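Local structure of catalase (Pseudomonas syringae, 1M7S) at residues 62-68 with 285-290; 69-73 with 198-202; 116-122 with 308-314; 206-210 with 276-280. The protein breaks hydrogen peroxide down into water and oxygen at a heme iron, protecting the cell from its toxic effects. One frame throughout, in Å; residues are numbered along the deposited sequence.

All four contacts belong to the beta-barrel domain of the catalase fold, and all reach one antiparallel sheet. Contacts 3 and 4 are buried; contacts 1 and 2 are only partly so, with several bridging waters, though contact 3 also holds one. Contact 1 is a true strand pair, whereas contacts 2, 3 and 4 each fasten an irregular segment to a strand or its end. Residues 62-68 run directly into 69-73, as the chain leaves the sheet. Strands 196-199 and 205-214 join contacts 2 and 4 as sheet neighbours. Chemistry differs accordingly: backbone bonds, amide to carbonyl, a carboxylate gripped by two loop donors in contact 3, whose Val122 and Met308 line the heme pocket, and a lysine over indole.

Contact 1. Residues 62-68 with 285-290; sequences FTASADI and KKIGQM
The Phe62 ring meets the backbone of Gly288 and Gln289 at a slant, with CE1 3.7 Å from Gly288 CA, where strands 55-64 and 284-295 pair antiparallel in the catalase beta-barrel. CG stands anti to the backbone N (chi1 165°), which carries the ring along the partner strand, and Gly288 offers no side chain to obstruct it. Thr63 and Gln289 form the hydrogen-bonded pair: Thr63 N gives a nearly straight bond to Gln289 O (2.8 Å, 171° at the hydrogen), and Gln289 N returns one to Thr63 O. Beyond Ala64 the first strand ends, yet Ser65 N still reaches Ile287 O from above the carbonyl plane. Ile287 and Gly288 both face Leu255 on strand 252-260, the other neighbour of 284-295, a classic beta bulge. Past this point apolar contact at Ile68, set nearly perpendicular to Ile287, sits beside water bridges, one from Asp67 N to Lys285 NZ. Lys285, stretched out beyond CG, runs antiparallel alongside Ile68, and its CE lies 4.0 Å from Ile68 CG2.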
loop_
_atom_site.group_PDB
_atom_site.type_symbol
_atom_site.label_atom_id
_atom_site.label_comp_id
_atom_site.label_asym_id
_atom_site.label_seq_id
_atom_site.Cartn_x
_atom_site.Cartn_y
_atom_site.Cartn_z
ATOM N N PHE A 62 35.012 3.336 6.431
ATOM C CA PHE A 62 35.608 2.717 7.612
ATOM C C PHE A 62 36.878 1.977 7.105
ATOM O O PHE A 62 36.744 1.355 6.040
ATOM C CB PHE A 62 34.683 1.642 8.188
ATOM C CG PHE A 62 35.284 0.681 9.181
ATOM C CD1 PHE A 62 35.537 1.110 10.468
ATOM C CD2 PHE A 62 35.620 -0.616 8.781
ATOM C CE1 PHE A 62 36.111 0.231 11.370
ATOM C CE2 PHE A 62 36.241 -1.492 9.684
ATOM C CZ PHE A 62 36.463 -1.059 10.980
ATOM N N THR A 63 37.920 2.112 7.882
ATOM C CA THR A 63 39.156 1.392 7.475
ATOM C C THR A 63 39.576 0.464 8.608
ATOM O O THR A 63 39.825 0.946 9.694
ATOM C CB THR A 63 40.216 2.433 7.088
ATOM O OG1 THR A 63 39.770 3.094 5.881
ATOM C CG2 THR A 63 41.547 1.741 6.764
ATOM N N ALA A 64 39.649 -0.837 8.361
ATOM C CA ALA A 64 40.134 -1.718 9.428
ATOM C C ALA A 64 41.642 -1.611 9.651
ATOM O O ALA A 64 42.421 -1.313 8.732
ATOM C CB ALA A 64 39.756 -3.142 9.135
ATOM N N SER A 65 42.067 -1.963 10.866
ATOM C CA SER A 65 43.483 -1.820 11.185
ATOM C C SER A 65 44.099 -2.923 12.025
ATOM O O SER A 65 45.187 -2.649 12.566
ATOM C CB SER A 65 43.703 -0.501 11.936
ATOM O OG SER A 65 42.964 -0.450 13.146
ATOM N N ALA A 66 43.442 -4.051 12.229
ATOM C CA ALA A 66 44.063 -5.061 13.082
ATOM C C ALA A 66 43.897 -6.436 12.457
ATOM O O ALA A 66 43.113 -6.599 11.527
ATOM C CB ALA A 66 43.403 -5.033 14.469
ATOM N N ASP A 67 44.618 -7.393 13.034
ATOM C CA ASP A 67 44.487 -8.773 12.585
ATOM C C ASP A 67 43.468 -9.455 13.497
ATOM O O ASP A 67 43.814 -9.784 14.656
ATOM C CB ASP A 67 45.804 -9.557 12.683
ATOM C CG ASP A 67 45.641 -10.997 12.243
ATOM O OD1 ASP A 67 46.644 -11.761 12.345
ATOM O OD2 ASP A 67 44.564 -11.433 11.777
ATOM N N ILE A 68 42.246 -9.628 13.034
ATOM C CA ILE A 68 41.256 -10.349 13.840
ATOM C C ILE A 68 40.723 -11.523 13.033
ATOM O O ILE A 68 39.630 -12.068 13.244
ATOM C CB ILE A 68 40.144 -9.524 14.499
ATOM C CG1 ILE A 68 39.351 -8.730 13.462
ATOM C CG2 ILE A 68 40.679 -8.604 15.605
ATOM C CD1 ILE A 68 38.052 -8.184 14.042
ATOM N N LYS A 285 39.962 -3.933 22.353
ATOM C CA LYS A 285 40.992 -3.926 21.332
ATOM C C LYS A 285 40.519 -3.097 20.130
ATOM O O LYS A 285 39.426 -3.315 19.630
ATOM C CB LYS A 285 41.284 -5.364 20.866
ATOM C CG LYS A 285 42.069 -5.487 19.566
ATOM C CD LYS A 285 42.467 -6.897 19.193
ATOM C CE LYS A 285 43.420 -6.822 17.977
ATOM N NZ LYS A 285 44.152 -8.112 17.787
ATOM N N LYS A 286 41.328 -2.118 19.712
ATOM C CA LYS A 286 40.905 -1.308 18.554
ATOM C C LYS A 286 41.020 -2.081 17.259
ATOM O O LYS A 286 42.034 -2.798 17.017
ATOM C CB LYS A 286 41.778 -0.045 18.485
ATOM C CG LYS A 286 41.392 0.844 17.307
ATOM C CD LYS A 286 41.896 2.265 17.506
ATOM C CE LYS A 286 43.405 2.356 17.541
ATOM N NZ LYS A 286 44.104 1.241 16.861
ATOM N N ILE A 287 40.010 -2.043 16.386
ATOM C CA ILE A 287 40.047 -2.778 15.142
ATOM C C ILE A 287 39.858 -1.937 13.887
ATOM O O ILE A 287 39.911 -2.515 12.778
ATOM C CB ILE A 287 39.000 -3.917 15.098
ATOM C CG1 ILE A 287 37.544 -3.413 15.236
ATOM C CG2 ILE A 287 39.291 -4.949 16.183
ATOM C CD1 ILE A 287 36.574 -4.562 14.889
ATOM N N GLY A 288 39.696 -0.627 14.039
ATOM C CA GLY A 288 39.515 0.198 12.832
ATOM C C GLY A 288 39.080 1.623 13.240
ATOM O O GLY A 288 38.899 1.926 14.413
ATOM N N GLN A 289 38.771 2.379 12.191
ATOM C CA GLN A 289 38.411 3.794 12.370
ATOM C C GLN A 289 37.452 4.200 11.269
ATOM O O GLN A 289 37.602 3.846 10.097
ATOM C CB GLN A 289 39.610 4.744 12.470
ATOM C CG GLN A 289 39.217 6.218 12.616
ATOM C CD GLN A 289 40.468 7.097 12.765
ATOM O OE1 GLN A 289 40.809 7.738 11.764
ATOM N NE2 GLN A 289 41.111 7.207 13.910
ATOM N N MET A 290 36.412 4.959 11.706
ATOM C CA MET A 290 35.425 5.430 10.719
ATOM C C MET A 290 35.454 6.966 10.688
ATOM O O MET A 290 35.611 7.613 11.716
ATOM C CB MET A 290 34.022 4.922 11.108
ATOM C CG MET A 290 32.925 5.468 10.188
ATOM S SD MET A 290 31.318 4.640 10.469
ATOM C CE MET A 290 31.038 5.044 12.163
HETATM O O HOH W 1 44.326 -0.930 15.547
HETATM O O HOH W 2 40.703 -4.967 12.067
HETATM O O HOH W 3 45.973 -6.862 15.675
#

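Contact 2. Residues 69-73 with 198-202; sequences SDLSK and LVNAK
Asn200 ND2 reaches the main-chain O of Asp70 at 3.0 Å, a side-chain to main-chain hydrogen bond with the acceptor close to the amide plane but the donor 38° out of the carbonyl plane. With chi1 at 73°, CG of Asn200 is flanked by both its main-chain N and C, and the amide is turned to Asp70 in the helically coiled residues 69-71; ND2 also bonds Glu204. Backbone pairing is a single bond, Lys73 N to Val199 O, 3.0 Å long, beside a CA-H...O contact from Ser72 CA to the same oxygen. In van der Waals contact, Leu198 CB lies 3.2 Å from Leu71 O and 3.9 Å from Ser72 CB, while the Lys73 chain follows Val199 O and the Asn200 carbonyl. Two waters bridge the segments, Ser69 O to Ala201 N and Asn200 O to Lys73 NZ, which also bonds Lys389 O. The loop after strand 55-64 is thus tied to strand 196-199 mainly through main-chain carbonyls, depending more on backbone position than on complementary charges.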
loop_
_atom_site.group_PDB
_atom_site.type_symbol
_atom_site.label_atom_id
_atom_site.label_comp_id
_atom_site.label_asym_id
_atom_site.label_seq_id
_atom_site.Cartn_x
_atom_site.Cartn_y
_atom_site.Cartn_z
ATOM N N SER A 69 41.578 -12.149 12.199
ATOM C CA SER A 69 41.201 -13.335 11.417
ATOM C C SER A 69 40.831 -14.521 12.300
ATOM O O SER A 69 40.016 -15.408 12.013
ATOM C CB SER A 69 42.357 -13.690 10.448
ATOM O OG SER A 69 43.476 -14.017 11.268
ATOM N N ASP A 70 41.389 -14.567 13.498
ATOM C CA ASP A 70 41.159 -15.476 14.599
ATOM C C ASP A 70 39.731 -15.390 15.140
ATOM O O ASP A 70 39.124 -16.347 15.632
ATOM C CB ASP A 70 42.204 -15.089 15.669
ATOM C CG ASP A 70 42.600 -13.614 15.598
ATOM O OD1 ASP A 70 43.468 -13.153 14.780
ATOM O OD2 ASP A 70 42.018 -12.801 16.364
ATOM N N LEU A 71 39.113 -14.205 15.046
ATOM C CA LEU A 71 37.746 -13.980 15.473
ATOM C C LEU A 71 36.758 -14.064 14.306
ATOM O O LEU A 71 35.677 -14.663 14.471
ATOM C CB LEU A 71 37.617 -12.563 16.075
ATOM C CG LEU A 71 38.593 -12.178 17.198
ATOM C CD1 LEU A 71 38.114 -10.894 17.867
ATOM C CD2 LEU A 71 38.812 -13.286 18.218
ATOM N N SER A 72 37.078 -13.451 13.175
ATOM C CA SER A 72 36.090 -13.420 12.077
ATOM C C SER A 72 36.740 -13.552 10.714
ATOM O O SER A 72 37.786 -12.971 10.473
ATOM C CB SER A 72 35.293 -12.096 12.177
ATOM O OG SER A 72 34.280 -12.029 11.174
ATOM N N LYS A 73 36.067 -14.274 9.861
ATOM C CA LYS A 73 36.477 -14.378 8.454
ATOM C C LYS A 73 35.963 -13.197 7.632
ATOM O O LYS A 73 36.250 -13.101 6.417
ATOM C CB LYS A 73 36.045 -15.698 7.892
ATOM C CG LYS A 73 34.535 -15.893 7.742
ATOM C CD LYS A 73 34.253 -17.355 7.427
ATOM C CE LYS A 73 32.765 -17.633 7.475
ATOM N NZ LYS A 73 32.400 -19.020 7.113
ATOM N N LEU A 198 31.048 -13.723 16.242
ATOM C CA LEU A 198 31.963 -13.693 15.118
ATOM C C LEU A 198 32.437 -15.142 14.840
ATOM O O LEU A 198 32.792 -15.815 15.812
ATOM C CB LEU A 198 33.178 -12.790 15.363
ATOM C CG LEU A 198 32.814 -11.300 15.523
ATOM C CD1 LEU A 198 34.040 -10.386 15.526
ATOM C CD2 LEU A 198 31.869 -10.839 14.439
ATOM N N VAL A 199 32.465 -15.491 13.581
ATOM C CA VAL A 199 32.851 -16.865 13.224
ATOM C C VAL A 199 34.049 -16.806 12.277
ATOM O O VAL A 199 34.152 -15.949 11.389
ATOM C CB VAL A 199 31.675 -17.776 12.897
ATOM C CG1 VAL A 199 30.303 -17.102 12.838
ATOM C CG2 VAL A 199 31.900 -18.755 11.763
ATOM N N ASN A 200 35.038 -17.655 12.618
ATOM C CA ASN A 200 36.288 -17.627 11.849
ATOM C C ASN A 200 36.277 -18.688 10.775
ATOM O O ASN A 200 35.345 -19.488 10.681
ATOM C CB ASN A 200 37.454 -17.688 12.813
ATOM C CG ASN A 200 37.699 -19.025 13.489
ATOM O OD1 ASN A 200 37.182 -20.066 13.085
ATOM N ND2 ASN A 200 38.495 -19.042 14.555
ATOM N N ALA A 201 37.365 -18.730 9.977
ATOM C CA ALA A 201 37.393 -19.724 8.887
ATOM C C ALA A 201 37.394 -21.162 9.371
ATOM O O ALA A 201 36.894 -22.016 8.600
ATOM C CB ALA A 201 38.535 -19.417 7.936
ATOM N N LYS A 202 37.735 -21.488 10.621
ATOM C CA LYS A 202 37.601 -22.857 11.100
ATOM C C LYS A 202 36.229 -23.173 11.662
ATOM O O LYS A 202 35.928 -24.296 12.081
ATOM C CB LYS A 202 38.682 -23.117 12.180
ATOM C CG LYS A 202 40.049 -22.827 11.564
ATOM C CD LYS A 202 41.192 -23.535 12.245
ATOM C CE LYS A 202 42.120 -22.566 12.961
ATOM N NZ LYS A 202 41.323 -21.588 13.756
HETATM O O HOH W 4 39.227 -16.452 9.895
HETATM O O HOH W 5 33.331 -20.634 8.853
#

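Contact 3. Residues 116-122 with 308-314; sequences DGNWDLV and MAPANLV. With HEM (protoporphyrin IX containing Fe), chain E.
Asp120 OD1 is gripped by two donors from the loop 308-314. Ala309 N meets Asp120 OD1 at 2.6 Å on the anti side, 16° out of the carboxylate plane, while Asn312 ND2 reaches the same OD1 from above that plane at 2.9 Å, its bond nearly straight (169° at the hydrogen). The carboxylate and amide planes are almost perpendicular, although the Asp120 and Asn312 side chains run alongside each other in a common direction. Asp120 OD2 forms a salt bridge to Lys111, which probably helps stabilise the buried negative charge. A type I turn from Ala309 to Asn312, closed by Asn312 N to Ala309 O, places both donors on one carboxylate oxygen. The main chain adds Asp120 N to Asn312 O, and the same carbonyl oxygen lies at the edge of the Trp119 ring, 3.3 Å from CD1. One water receives a weak bond from Trp119 NE1 and donates to Asp120 O and Pro310 O. Asn8 of a neighbouring subunit bonds Asn118 O and Leu313 O. Toward the heme, Val122 splits its branches: CG2 packs on Met308 CB and Pro310 CD, while CG1 lies 3.6 Å from heme C3A. Met308 CG approaches propionate oxygen O1A at 3.7 Å. Pro310 touches Tyr332, the axial iron ligand by similarity, and Val122 and Met308 themselves line the catalase heme pocket.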
loop_
_atom_site.group_PDB
_atom_site.type_symbol
_atom_site.label_atom_id
_atom_site.label_comp_id
_atom_site.label_asym_id
_atom_site.label_seq_id
_atom_site.Cartn_x
_atom_site.Cartn_y
_atom_site.Cartn_z
ATOM N N ASP A 116 31.737 -8.417 0.797
ATOM C CA ASP A 116 31.001 -9.625 0.968
ATOM C C ASP A 116 29.470 -9.367 1.089
ATOM O O ASP A 116 28.736 -10.316 1.319
ATOM C CB ASP A 116 31.298 -10.383 2.271
ATOM C CG ASP A 116 32.715 -10.649 2.648
ATOM O OD1 ASP A 116 33.582 -10.646 1.733
ATOM O OD2 ASP A 116 32.934 -10.883 3.875
ATOM N N GLY A 117 29.067 -8.134 0.917
ATOM C CA GLY A 117 27.631 -7.797 1.056
ATOM C C GLY A 117 27.499 -6.683 2.089
ATOM O O GLY A 117 28.419 -6.261 2.818
ATOM N N ASN A 118 26.257 -6.190 2.246
ATOM C CA ASN A 118 26.062 -5.126 3.248
ATOM C C ASN A 118 25.822 -5.721 4.642
ATOM O O ASN A 118 25.013 -6.610 4.808
ATOM C CB ASN A 118 24.891 -4.214 2.898
ATOM C CG ASN A 118 25.044 -3.452 1.596
ATOM O OD1 ASN A 118 26.150 -3.366 1.027
ATOM N ND2 ASN A 118 23.917 -2.887 1.164
ATOM N N TRP A 119 26.589 -5.216 5.581
ATOM C CA TRP A 119 26.478 -5.523 6.975
ATOM C C TRP A 119 26.034 -4.260 7.702
ATOM O O TRP A 119 26.717 -3.237 7.647
ATOM C CB TRP A 119 27.819 -5.945 7.590
ATOM C CG TRP A 119 27.722 -6.138 9.084
ATOM C CD1 TRP A 119 26.727 -6.815 9.754
ATOM C CD2 TRP A 119 28.643 -5.698 10.064
ATOM N NE1 TRP A 119 26.981 -6.775 11.101
ATOM C CE2 TRP A 119 28.149 -6.106 11.319
ATOM C CE3 TRP A 119 29.844 -4.984 10.007
ATOM C CZ2 TRP A 119 28.836 -5.846 12.512
ATOM C CZ3 TRP A 119 30.511 -4.715 11.198
ATOM C CH2 TRP A 119 29.996 -5.140 12.431
ATOM N N ASP A 120 24.969 -4.347 8.491
ATOM C CA ASP A 120 24.499 -3.173 9.256
ATOM C C ASP A 120 24.754 -3.374 10.741
ATOM O O ASP A 120 24.303 -4.364 11.380
ATOM C CB ASP A 120 22.965 -3.016 9.121
ATOM C CG ASP A 120 22.486 -2.667 7.736
ATOM O OD1 ASP A 120 21.286 -2.843 7.463
ATOM O OD2 ASP A 120 23.303 -2.258 6.871
ATOM N N LEU A 121 25.453 -2.437 11.331
ATOM C CA LEU A 121 25.668 -2.450 12.769
ATOM C C LEU A 121 24.691 -1.405 13.349
ATOM O O LEU A 121 24.966 -0.208 13.352
ATOM C CB LEU A 121 27.115 -2.134 13.091
ATOM C CG LEU A 121 27.412 -2.099 14.590
ATOM C CD1 LEU A 121 26.981 -3.356 15.335
ATOM C CD2 LEU A 121 28.930 -1.832 14.780
ATOM N N VAL A 122 23.538 -1.826 13.846
ATOM C CA VAL A 122 22.485 -0.883 14.301
ATOM C C VAL A 122 22.588 -0.677 15.811
ATOM O O VAL A 122 22.158 -1.569 16.563
ATOM C CB VAL A 122 21.119 -1.468 13.921
ATOM C CG1 VAL A 122 20.018 -0.435 14.161
ATOM C CG2 VAL A 122 21.133 -1.890 12.453
ATOM N N MET A 308 18.144 0.035 7.583
ATOM C CA MET A 308 19.164 -0.547 8.465
ATOM C C MET A 308 18.585 -1.784 9.137
ATOM O O MET A 308 17.472 -1.662 9.673
ATOM C CB MET A 308 19.518 0.461 9.571
ATOM C CG MET A 308 20.069 1.812 9.108
ATOM S SD MET A 308 21.758 1.494 8.460
ATOM C CE MET A 308 22.265 3.190 8.165
ATOM N N ALA A 309 19.244 -2.940 9.106
ATOM C CA ALA A 309 18.639 -4.116 9.742
ATOM C C ALA A 309 19.714 -5.052 10.252
ATOM O O ALA A 309 20.597 -5.442 9.477
ATOM C CB ALA A 309 17.814 -4.836 8.649
ATOM N N PRO A 310 19.581 -5.525 11.464
ATOM C CA PRO A 310 20.501 -6.494 12.046
ATOM C C PRO A 310 20.507 -7.746 11.193
ATOM O O PRO A 310 21.503 -8.467 11.136
ATOM C CB PRO A 310 20.074 -6.685 13.514
ATOM C CG PRO A 310 19.320 -5.399 13.769
ATOM C CD PRO A 310 18.569 -5.088 12.465
ATOM N N ALA A 311 19.457 -8.065 10.405
ATOM C CA ALA A 311 19.426 -9.208 9.541
ATOM C C ALA A 311 20.424 -9.034 8.373
ATOM O O ALA A 311 20.630 -10.053 7.714
ATOM C CB ALA A 311 18.046 -9.461 8.942
ATOM N N ASN A 312 20.927 -7.856 8.062
ATOM C CA ASN A 312 21.843 -7.755 6.920
ATOM C C ASN A 312 23.226 -8.145 7.498
ATOM O O ASN A 312 23.877 -7.332 8.142
ATOM C CB ASN A 312 21.854 -6.343 6.355
ATOM C CG ASN A 312 20.599 -6.001 5.577
ATOM O OD1 ASN A 312 20.034 -6.862 4.916
ATOM N ND2 ASN A 312 20.130 -4.743 5.615
ATOM N N LEU A 313 23.569 -9.398 7.313
ATOM C CA LEU A 313 24.785 -10.010 7.841
ATOM C C LEU A 313 25.652 -10.561 6.710
ATOM O O LEU A 313 25.138 -10.793 5.618
ATOM C CB LEU A 313 24.380 -11.264 8.657
ATOM C CG LEU A 313 23.640 -10.932 9.955
ATOM C CD1 LEU A 313 22.868 -12.159 10.448
ATOM C CD2 LEU A 313 24.616 -10.395 10.991
ATOM N N VAL A 314 26.928 -10.720 7.024
ATOM C CA VAL A 314 27.839 -11.319 5.998
ATOM C C VAL A 314 28.438 -12.543 6.689
ATOM O O VAL A 314 28.556 -12.602 7.931
ATOM C CB VAL A 314 28.858 -10.251 5.623
ATOM C CG1 VAL A 314 28.227 -9.065 4.854
ATOM C CG2 VAL A 314 29.577 -9.634 6.811
HETATM C CHA HEM E . 14.913 1.290 14.493
HETATM C CHB HEM E . 18.507 0.680 17.677
HETATM C CHC HEM E . 15.843 -2.589 20.038
HETATM C CHD HEM E . 12.711 -2.686 16.321
HETATM C C1A HEM E . 16.105 1.405 15.169
HETATM C C2A HEM E . 17.184 2.357 14.809
HETATM C C3A HEM E . 18.171 2.188 15.686
HETATM C C4A HEM E . 17.751 1.161 16.624
HETATM C CMA HEM E . 19.534 2.891 15.754
HETATM C CAA HEM E . 17.068 3.300 13.599
HETATM C CBA HEM E . 17.854 2.827 12.330
HETATM C CGA HEM E . 17.815 3.965 11.274
HETATM O O1A HEM E . 17.131 3.669 10.263
HETATM O O2A HEM E . 18.512 4.947 11.596
HETATM C C1B HEM E . 18.122 -0.277 18.577
HETATM C C2B HEM E . 18.951 -0.827 19.641
HETATM C C3B HEM E . 18.201 -1.729 20.308
HETATM C C4B HEM E . 16.913 -1.771 19.672
HETATM C CMB HEM E . 20.396 -0.382 19.906
HETATM C CAB HEM E . 18.520 -2.594 21.528
HETATM C CBB HEM E . 19.738 -2.977 21.858
HETATM C C1C HEM E . 14.840 -2.963 19.181
HETATM C C2C HEM E . 14.015 -4.139 19.332
HETATM C C3C HEM E . 13.168 -4.183 18.295
HETATM C C4C HEM E . 13.412 -3.001 17.497
HETATM C CMC HEM E . 14.143 -5.204 20.454
HETATM C CAC HEM E . 12.081 -5.212 17.928
HETATM C CBC HEM E . 12.220 -6.539 18.094
HETATM C C1D HEM E . 13.014 -1.556 15.551
HETATM C C2D HEM E . 12.258 -1.136 14.384
HETATM C C3D HEM E . 12.853 -0.053 13.878
HETATM C C4D HEM E . 13.998 0.240 14.711
HETATM C CMD HEM E . 10.995 -1.880 13.916
HETATM C CAD HEM E . 12.446 0.774 12.624
HETATM C CBD HEM E . 13.296 0.288 11.395
HETATM C CGD HEM E . 12.851 0.882 10.071
HETATM O O1D HEM E . 13.741 0.920 9.151
HETATM O O2D HEM E . 11.680 1.283 9.864
HETATM N NA HEM E . 16.480 0.745 16.304
HETATM N NB HEM E . 16.884 -0.886 18.600
HETATM N NC HEM E . 14.434 -2.263 18.066
HETATM N ND HEM E . 14.102 -0.716 15.686
HETATM FE FE HEM E . 15.501 -0.830 17.126
HETATM O O HOH W 6 24.042 -7.075 11.910
HETATM O O HOH W 7 14.769 0.655 19.024
#

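Contact 4. Residues 206-210 with 276-280; sequences HYVKF and TKIWP
Trp279 presents one face of its indole to Lys209 and part of its edge to Tyr207. Lys209 CE sits 3.2 Å above the indole plane, displaced from its middle, and Tyr207 O lies in that plane at the edge, 3.7 Å from Trp279 CH2. The contact joins strand 205-214 of the catalase beta-barrel to the loop between strands 252-260 and 284-295. The lysine chain runs slantwise over the indole: CG lies near CZ2 and CH2 of the six-membered ring, CD near the shared CD2 and CE2 atoms, and Lys209 CE over the Trp279 five-membered ring, 3.4 Å from its centroid and 16° off the normal. This is a CH-pi contact, and the ammonium beyond it makes a cation-pi contact, with Lys209 NZ 4.4 Å from the same centroid. The aliphatic part therefore does the close touching, while the charge stands farther away. Tyr207 adds its CB, 4.3 Å from Trp279 CH2, and sends its hydroxyl elsewhere, to Glu321. Trp279 NE1 donates to Pro272 O, a bond that helps fix the rotation of the indole under the lysine. The buried ammonium is held by two carbonyls, that of Val193 and that of Lys277. A bend at the last torsion (chi4 -128°) directs Lys209 NZ to Lys277 O, 2.8 Å away and in the carbonyl plane.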
loop_
_atom_site.group_PDB
_atom_site.type_symbol
_atom_site.label_atom_id
_atom_site.label_comp_id
_atom_site.label_asym_id
_atom_site.label_seq_id
_atom_site.Cartn_x
_atom_site.Cartn_y
_atom_site.Cartn_z
ATOM N N HIS A 206 33.296 -16.659 18.675
ATOM C CA HIS A 206 33.642 -15.801 19.767
ATOM C C HIS A 206 32.452 -14.797 19.935
ATOM O O HIS A 206 31.842 -14.515 18.922
ATOM C CB HIS A 206 34.889 -14.956 19.626
ATOM C CG HIS A 206 36.174 -15.735 19.714
ATOM N ND1 HIS A 206 36.566 -16.527 18.642
ATOM C CD2 HIS A 206 37.113 -15.826 20.665
ATOM C CE1 HIS A 206 37.731 -17.106 18.943
ATOM N NE2 HIS A 206 38.084 -16.689 20.147
ATOM N N TYR A 207 32.177 -14.420 21.178
ATOM C CA TYR A 207 31.116 -13.427 21.393
ATOM C C TYR A 207 31.785 -12.068 21.519
ATOM O O TYR A 207 32.716 -11.868 22.317
ATOM C CB TYR A 207 30.304 -13.790 22.654
ATOM C CG TYR A 207 29.417 -14.994 22.408
ATOM C CD1 TYR A 207 29.810 -16.285 22.803
ATOM C CD2 TYR A 207 28.207 -14.863 21.748
ATOM C CE1 TYR A 207 28.995 -17.364 22.559
ATOM C CE2 TYR A 207 27.378 -15.948 21.508
ATOM C CZ TYR A 207 27.789 -17.215 21.899
ATOM O OH TYR A 207 27.002 -18.323 21.669
ATOM N N VAL A 208 31.294 -11.085 20.776
ATOM C CA VAL A 208 31.974 -9.781 20.794
ATOM C C VAL A 208 31.007 -8.622 20.972
ATOM O O VAL A 208 29.946 -8.606 20.332
ATOM C CB VAL A 208 32.634 -9.634 19.384
ATOM C CG1 VAL A 208 33.299 -8.294 19.261
ATOM C CG2 VAL A 208 33.660 -10.739 19.102
ATOM N N LYS A 209 31.410 -7.640 21.759
ATOM C CA LYS A 209 30.679 -6.390 21.855
ATOM C C LYS A 209 31.443 -5.320 21.056
ATOM O O LYS A 209 32.671 -5.298 21.012
ATOM C CB LYS A 209 30.529 -5.979 23.295
ATOM C CG LYS A 209 29.369 -6.758 23.928
ATOM C CD LYS A 209 29.124 -6.094 25.294
ATOM C CE LYS A 209 27.944 -6.810 25.936
ATOM N NZ LYS A 209 26.899 -5.891 26.372
ATOM N N PHE A 210 30.734 -4.434 20.367
ATOM C CA PHE A 210 31.323 -3.361 19.563
ATOM C C PHE A 210 31.075 -1.994 20.187
ATOM O O PHE A 210 29.972 -1.700 20.678
ATOM C CB PHE A 210 30.655 -3.303 18.175
ATOM C CG PHE A 210 30.916 -4.500 17.315
ATOM C CD1 PHE A 210 32.122 -4.609 16.604
ATOM C CD2 PHE A 210 30.000 -5.515 17.181
ATOM C CE1 PHE A 210 32.375 -5.709 15.818
ATOM C CE2 PHE A 210 30.230 -6.596 16.375
ATOM C CZ PHE A 210 31.430 -6.717 15.677
ATOM N N THR A 276 20.716 -5.698 29.108
ATOM C CA THR A 276 20.796 -4.710 30.147
ATOM C C THR A 276 22.151 -4.671 30.843
ATOM O O THR A 276 22.345 -3.868 31.759
ATOM C CB THR A 276 19.697 -4.938 31.224
ATOM O OG1 THR A 276 19.914 -6.145 31.995
ATOM C CG2 THR A 276 18.369 -4.892 30.510
ATOM N N LYS A 277 23.189 -5.338 30.269
ATOM C CA LYS A 277 24.469 -5.361 30.921
ATOM C C LYS A 277 25.647 -4.977 30.033
ATOM O O LYS A 277 25.693 -5.309 28.845
ATOM C CB LYS A 277 24.766 -6.861 31.349
ATOM C CG LYS A 277 23.807 -7.447 32.382
ATOM C CD LYS A 277 24.002 -6.800 33.762
ATOM C CE LYS A 277 23.111 -7.485 34.798
ATOM N NZ LYS A 277 21.699 -7.018 34.509
ATOM N N ILE A 278 26.597 -4.297 30.665
ATOM C CA ILE A 278 27.886 -4.055 30.002
ATOM C C ILE A 278 28.823 -5.188 30.484
ATOM O O ILE A 278 28.437 -5.936 31.374
ATOM C CB ILE A 278 28.511 -2.710 30.372
ATOM C CG1 ILE A 278 28.818 -2.573 31.869
ATOM C CG2 ILE A 278 27.584 -1.558 29.959
ATOM C CD1 ILE A 278 29.866 -1.484 32.127
ATOM N N TRP A 279 30.009 -5.308 29.928
ATOM C CA TRP A 279 30.974 -6.303 30.433
ATOM C C TRP A 279 32.116 -5.478 31.063
ATOM O O TRP A 279 32.975 -4.982 30.336
ATOM C CB TRP A 279 31.521 -7.118 29.277
ATOM C CG TRP A 279 30.573 -7.996 28.527
ATOM C CD1 TRP A 279 29.296 -8.371 28.874
ATOM C CD2 TRP A 279 30.886 -8.727 27.335
ATOM N NE1 TRP A 279 28.784 -9.245 27.948
ATOM C CE2 TRP A 279 29.758 -9.477 26.989
ATOM C CE3 TRP A 279 32.030 -8.771 26.511
ATOM C CZ2 TRP A 279 29.694 -10.269 25.854
ATOM C CZ3 TRP A 279 31.970 -9.596 25.391
ATOM C CH2 TRP A 279 30.827 -10.317 25.050
ATOM N N PRO A 280 32.040 -5.264 32.359
ATOM C CA PRO A 280 32.884 -4.323 33.054
ATOM C C PRO A 280 34.375 -4.580 32.982
ATOM O O PRO A 280 35.104 -3.583 32.864
ATOM C CB PRO A 280 32.468 -4.304 34.546
ATOM C CG PRO A 280 31.220 -5.137 34.551
ATOM C CD PRO A 280 31.013 -5.840 33.221
#